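Local atomic coordinates of cryptic loci regulator 2 (Schizosaccharomyces pombe 972h-, PDB entry 5IKJ), a protein that acts upstream of histone deacetylases to promote transcriptional silencing and is required for nucleosome positioning at heterochromatic loci and for silencing by the SHREC complex. Residues I257-Y269 against F532-A545. Numbering follows the deposited sequence.
Sequences IPAIIVARNLINY and FYEYLLSEIDMVSA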
loop_
_atom_site.group_PDB
_atom_site.type_symbol
_atom_site.label_atom_id
_atom_site.label_comp_id
_atom_site.label_asym_id
_atom_site.label_seq_id
_atom_site.Cartn_x
_atom_site.Cartn_y
_atom_site.Cartn_z
ATOM N N ILE A 257 10.067 -10.650 25.052
ATOM C CA ILE A 257 9.782 -11.795 24.195
ATOM C C ILE A 257 10.104 -11.399 22.752
ATOM O O ILE A 257 9.565 -10.399 22.264
ATOM C CB ILE A 257 8.319 -12.247 24.331
ATOM C CG1 ILE A 257 8.063 -12.785 25.742
ATOM C CG2 ILE A 257 7.974 -13.301 23.283
ATOM C CD1 ILE A 257 6.600 -13.003 26.060
ATOM N N PRO A 258 10.955 -12.142 22.041
ATOM C CA PRO A 258 11.162 -11.846 20.615
ATOM C C PRO A 258 9.945 -12.273 19.809
ATOM O O PRO A 258 9.422 -13.374 19.990
ATOM C CB PRO A 258 12.403 -12.672 20.245
ATOM C CG PRO A 258 12.921 -13.254 21.533
ATOM C CD PRO A 258 11.769 -13.289 22.475
ATOM N N ALA A 259 9.496 -11.398 18.911
ATOM C CA ALA A 259 8.261 -11.641 18.183
ATOM C C ALA A 259 8.359 -11.031 16.794
ATOM O O ALA A 259 9.245 -10.222 16.505
ATOM C CB ALA A 259 7.055 -11.069 18.933
ATOM N N ILE A 260 7.429 -11.436 15.932
ATOM C CA ILE A 260 7.289 -10.874 14.596
ATOM C C ILE A 260 5.842 -10.439 14.422
ATOM O O ILE A 260 4.917 -11.177 14.778
ATOM C CB ILE A 260 7.691 -11.876 13.497
ATOM C CG1 ILE A 260 7.604 -11.211 12.119
ATOM C CG2 ILE A 260 6.806 -13.118 13.540
ATOM C CD1 ILE A 260 8.474 -11.869 11.073
ATOM N N ILE A 261 5.646 -9.236 13.888
ATOM C CA ILE A 261 4.299 -8.761 13.603
ATOM C C ILE A 261 3.728 -9.593 12.458
ATOM O O ILE A 261 4.275 -9.608 11.354
ATOM C CB ILE A 261 4.303 -7.266 13.253
ATOM C CG1 ILE A 261 5.043 -6.448 14.318
ATOM C CG2 ILE A 261 2.870 -6.749 13.078
ATOM C CD1 ILE A 261 4.345 -6.366 15.670
ATOM N N VAL A 262 2.642 -10.313 12.732
ATOM C CA VAL A 262 1.940 -11.089 11.715
ATOM C C VAL A 262 0.726 -10.351 11.155
ATOM O O VAL A 262 0.406 -10.497 9.977
ATOM C CB VAL A 262 1.530 -12.455 12.299
ATOM C CG1 VAL A 262 0.819 -13.288 11.240
ATOM C CG2 VAL A 262 2.744 -13.184 12.849
ATOM N N ALA A 263 0.021 -9.582 11.977
ATOM C CA ALA A 263 -1.225 -8.944 11.573
ATOM C C ALA A 263 -1.435 -7.742 12.477
ATOM O O ALA A 263 -0.745 -7.567 13.482
ATOM C CB ALA A 263 -2.411 -9.917 11.655
ATOM N N ARG A 264 -2.393 -6.908 12.098
ATOM C CA ARG A 264 -2.717 -5.711 12.855
ATOM C C ARG A 264 -4.044 -5.198 12.325
ATOM O O ARG A 264 -4.401 -5.457 11.174
ATOM C CB ARG A 264 -1.629 -4.634 12.719
ATOM C CG ARG A 264 -1.634 -3.949 11.367
ATOM C CD ARG A 264 -0.342 -3.214 11.081
ATOM N NE ARG A 264 -0.388 -2.569 9.773
ATOM C CZ ARG A 264 0.590 -1.827 9.264
ATOM N NH1 ARG A 264 1.704 -1.626 9.952
ATOM N NH2 ARG A 264 0.452 -1.285 8.064
ATOM N N ASN A 265 -4.780 -4.487 13.175
ATOM C CA ASN A 265 -6.083 -3.971 12.787
ATOM C C ASN A 265 -6.309 -2.638 13.478
ATOM O O ASN A 265 -5.808 -2.400 14.579
ATOM C CB ASN A 265 -7.206 -4.951 13.144
ATOM C CG ASN A 265 -7.281 -5.229 14.632
ATOM O OD1 ASN A 265 -6.621 -6.135 15.140
ATOM N ND2 ASN A 265 -8.083 -4.442 15.341
ATOM N N LEU A 266 -7.065 -1.771 12.814
ATOM C CA LEU A 266 -7.425 -0.492 13.402
ATOM C C LEU A 266 -8.485 -0.691 14.479
ATOM O O LEU A 266 -9.361 -1.552 14.361
ATOM C CB LEU A 266 -7.938 0.459 12.321
ATOM C CG LEU A 266 -6.892 0.945 11.316
ATOM C CD1 LEU A 266 -7.555 1.610 10.120
ATOM C CD2 LEU A 266 -5.911 1.901 11.980
ATOM N N ILE A 267 -8.399 0.111 15.533
ATOM C CA ILE A 267 -9.324 0.017 16.657
ATOM C C ILE A 267 -10.534 0.888 16.356
ATOM O O ILE A 267 -10.395 2.080 16.058
ATOM C CB ILE A 267 -8.649 0.445 17.972
ATOM C CG1 ILE A 267 -7.244 -0.155 18.094
ATOM C CG2 ILE A 267 -9.499 -0.002 19.156
ATOM C CD1 ILE A 267 -6.420 0.431 19.224
ATOM N N ASN A 268 -11.724 0.297 16.434
ATOM C CA ASN A 268 -12.950 1.025 16.128
ATOM C C ASN A 268 -13.280 1.987 17.262
ATOM O O ASN A 268 -13.477 1.566 18.407
ATOM C CB ASN A 268 -14.102 0.048 15.903
ATOM C CG ASN A 268 -15.409 0.746 15.569
ATOM O OD1 ASN A 268 -15.780 1.741 16.193
ATOM N ND2 ASN A 268 -16.119 0.222 14.577
ATOM N N TYR A 269 -13.344 3.280 16.941
ATOM C CA TYR A 269 -13.776 4.297 17.891
ATOM C C TYR A 269 -15.064 4.984 17.454
ATOM O O TYR A 269 -15.443 6.000 18.049
ATOM C CB TYR A 269 -12.673 5.338 18.107
ATOM C CG TYR A 269 -11.383 4.771 18.667
ATOM C CD1 TYR A 269 -11.366 3.559 19.346
ATOM C CD2 TYR A 269 -10.183 5.452 18.518
ATOM C CE1 TYR A 269 -10.191 3.042 19.857
ATOM C CE2 TYR A 269 -9.002 4.942 19.027
ATOM C CZ TYR A 269 -9.013 3.736 19.693
ATOM O OH TYR A 269 -7.843 3.223 20.202
ATOM N N PHE A 532 -4.059 -19.508 13.818
ATOM C CA PHE A 532 -3.795 -18.119 14.178
ATOM C C PHE A 532 -4.948 -17.204 13.789
ATOM O O PHE A 532 -5.412 -16.388 14.592
ATOM C CB PHE A 532 -2.502 -17.663 13.498
ATOM C CG PHE A 532 -2.059 -16.279 13.884
ATOM C CD1 PHE A 532 -2.513 -15.170 13.189
ATOM C CD2 PHE A 532 -1.172 -16.091 14.931
ATOM C CE1 PHE A 532 -2.099 -13.899 13.539
ATOM C CE2 PHE A 532 -0.755 -14.823 15.284
ATOM C CZ PHE A 532 -1.218 -13.726 14.587
ATOM N N TYR A 533 -5.423 -17.332 12.551
ATOM C CA TYR A 533 -6.444 -16.432 12.037
ATOM C C TYR A 533 -7.838 -16.779 12.540
ATOM O O TYR A 533 -8.707 -15.900 12.567
ATOM C CB TYR A 533 -6.392 -16.437 10.509
ATOM C CG TYR A 533 -5.041 -16.009 9.990
ATOM C CD1 TYR A 533 -4.738 -14.666 9.813
ATOM C CD2 TYR A 533 -4.057 -16.946 9.709
ATOM C CE1 TYR A 533 -3.498 -14.269 9.354
ATOM C CE2 TYR A 533 -2.814 -16.559 9.251
ATOM C CZ TYR A 533 -2.539 -15.218 9.075
ATOM O OH TYR A 533 -1.304 -14.828 8.617
ATOM N N GLU A 534 -8.004 -17.992 13.055
ATOM C CA GLU A 534 -9.249 -18.381 13.684
ATOM C C GLU A 534 -9.245 -17.645 15.028
ATOM O O GLU A 534 -10.174 -16.916 15.341
ATOM C CB GLU A 534 -9.326 -19.891 13.880
ATOM C CG GLU A 534 -10.536 -20.342 14.678
ATOM C CD GLU A 534 -11.000 -21.738 14.318
ATOM O OE1 GLU A 534 -10.175 -22.548 13.854
ATOM O OE2 GLU A 534 -12.197 -22.024 14.504
ATOM N N TYR A 535 -8.180 -17.827 15.808
ATOM C CA TYR A 535 -8.031 -17.127 17.080
ATOM C C TYR A 535 -8.163 -15.620 16.894
ATOM O O TYR A 535 -8.913 -14.956 17.621
ATOM C CB TYR A 535 -6.677 -17.462 17.710
ATOM C CG TYR A 535 -6.523 -18.901 18.142
ATOM C CD1 TYR A 535 -7.303 -19.428 19.164
ATOM C CD2 TYR A 535 -5.584 -19.729 17.541
ATOM C CE1 TYR A 535 -7.160 -20.743 19.565
ATOM C CE2 TYR A 535 -5.433 -21.043 17.937
ATOM C CZ TYR A 535 -6.222 -21.545 18.950
ATOM O OH TYR A 535 -6.073 -22.855 19.343
ATOM N N LEU A 536 -7.435 -15.064 15.922
ATOM C CA LEU A 536 -7.442 -13.620 15.707
ATOM C C LEU A 536 -8.864 -13.101 15.537
ATOM O O LEU A 536 -9.267 -12.133 16.192
ATOM C CB LEU A 536 -6.588 -13.269 14.486
ATOM C CG LEU A 536 -6.033 -11.843 14.398
ATOM C CD1 LEU A 536 -5.088 -11.719 13.212
ATOM C CD2 LEU A 536 -7.131 -10.798 14.290
ATOM N N LEU A 537 -9.623 -13.732 14.659
ATOM C CA LEU A 537 -10.983 -13.298 14.405
ATOM C C LEU A 537 -11.792 -13.206 15.685
ATOM O O LEU A 537 -12.578 -12.284 15.864
ATOM C CB LEU A 537 -11.671 -14.234 13.423
ATOM C CG LEU A 537 -13.083 -13.793 13.076
ATOM C CD1 LEU A 537 -13.090 -12.318 12.736
ATOM C CD2 LEU A 537 -13.645 -14.610 11.932
ATOM N N SER A 538 -11.595 -14.165 16.575
ATOM C CA SER A 538 -12.324 -14.182 17.828
ATOM C C SER A 538 -11.840 -13.091 18.750
ATOM O O SER A 538 -12.607 -12.541 19.526
ATOM C CB SER A 538 -12.158 -15.529 18.520
ATOM O OG SER A 538 -12.807 -16.547 17.797
ATOM N N GLU A 539 -10.556 -12.784 18.662
ATOM C CA GLU A 539 -9.972 -11.774 19.537
ATOM C C GLU A 539 -10.418 -10.366 19.157
ATOM O O GLU A 539 -10.571 -9.510 20.038
ATOM C CB GLU A 539 -8.446 -11.869 19.494
ATOM C CG GLU A 539 -7.744 -11.142 20.631
ATOM C CD GLU A 539 -7.719 -11.945 21.918
ATOM O OE1 GLU A 539 -8.052 -13.148 21.884
ATOM O OE2 GLU A 539 -7.361 -11.371 22.969
ATOM N N ILE A 540 -10.632 -10.105 17.867
ATOM C CA ILE A 540 -10.937 -8.765 17.372
ATOM C C ILE A 540 -12.364 -8.658 16.849
ATOM O O ILE A 540 -12.735 -7.618 16.291
ATOM C CB ILE A 540 -9.935 -8.330 16.286
ATOM C CG1 ILE A 540 -10.151 -9.114 14.982
ATOM C CG2 ILE A 540 -8.505 -8.515 16.776
ATOM C CD1 ILE A 540 -9.423 -8.526 13.789
ATOM N N ASP A 541 -13.179 -9.703 17.009
ATOM C CA ASP A 541 -14.477 -9.748 16.340
ATOM C C ASP A 541 -15.300 -8.496 16.621
ATOM O O ASP A 541 -15.973 -7.973 15.725
ATOM C CB ASP A 541 -15.248 -10.996 16.777
ATOM C CG ASP A 541 -16.320 -11.405 15.780
ATOM O OD1 ASP A 541 -16.930 -10.514 15.151
ATOM O OD2 ASP A 541 -16.552 -12.623 15.625
ATOM N N MET A 542 -15.256 -7.997 17.855
ATOM C CA MET A 542 -16.071 -6.847 18.232
ATOM C C MET A 542 -15.317 -5.528 18.115
ATOM O O MET A 542 -15.904 -4.515 17.719
ATOM C CB MET A 542 -16.579 -7.008 19.669
ATOM C CG MET A 542 -17.056 -8.414 20.034
ATOM S SD MET A 542 -18.244 -9.116 18.873
ATOM C CE MET A 542 -19.464 -7.809 18.784
ATOM N N VAL A 543 -14.023 -5.520 18.434
ATOM C CA VAL A 543 -13.330 -4.261 18.676
ATOM C C VAL A 543 -12.879 -3.620 17.369
ATOM O O VAL A 543 -12.990 -2.403 17.191
ATOM C CB VAL A 543 -12.144 -4.501 19.631
ATOM C CG1 VAL A 543 -11.447 -3.187 19.975
ATOM C CG2 VAL A 543 -12.613 -5.217 20.903
ATOM N N SER A 544 -12.382 -4.423 16.433
ATOM C CA SER A 544 -11.637 -3.885 15.303
ATOM C C SER A 544 -12.520 -3.032 14.396
ATOM O O SER A 544 -13.741 -3.205 14.328
ATOM C CB SER A 544 -11.015 -5.023 14.495
ATOM O OG SER A 544 -12.007 -5.926 14.048
ATOM N N ALA A 545 -11.881 -2.094 13.700
ATOM C CA ALA A 545 -12.546 -1.321 12.666
ATOM C C ALA A 545 -12.882 -2.215 11.476
ATOM O O ALA A 545 -12.272 -3.268 11.262
ATOM C CB ALA A 545 -11.667 -0.154 12.213
#
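V262 and A263 present their side chains to helix 532-540, whose apolar flank meets them with F532, Y533 and L536. CG1 of V262, set anti to the backbone N (chi1 -179°), touches both aromatic residues, 3.8 Å from F532 CE1 and 3.7 Å from Y533 OH. A263 CB lies at the edge of the F532 ring and packs more closely on L536, 3.6 Å from its CD1. F532 also meets Y300 edge-to-face, while L536 touches F302, so the helix also leans on strand 300-304.

Farther along, N265 packs its amide against I540 and S544. The side chains of N265 and I540 run antiparallel past one another, bringing OD1 of N265 to 3.4 Å from I540 CG2, and its amide nitrogen faces the CB of S544. The amide itself is gripped from the sheet, by H291 at OD1 and Q289 at ND2, which fixes its rotation in this buried setting.

Backbone bonds then join the end of strand 257-266 to the tail after the helix. A545 N donates to L266 O over 2.7 Å, nearly straight at 174°, and N268 N reaches V543 O at 3.1 Å along a more bent path of 149°. Next to these bonds, the I267 and V543 branches run alongside each other with the same heading, CG2 to CG1 3.8 Å.

The paired bonds form a single beta bridge between I267 and S544, just past a helix that crosses strand 257-266, part of a five-stranded antiparallel sheet, at -39°. Within that sheet, V262 and A263 together stand opposite H291, a classic beta bulge, which turns two successive side chains toward the C-terminal helix.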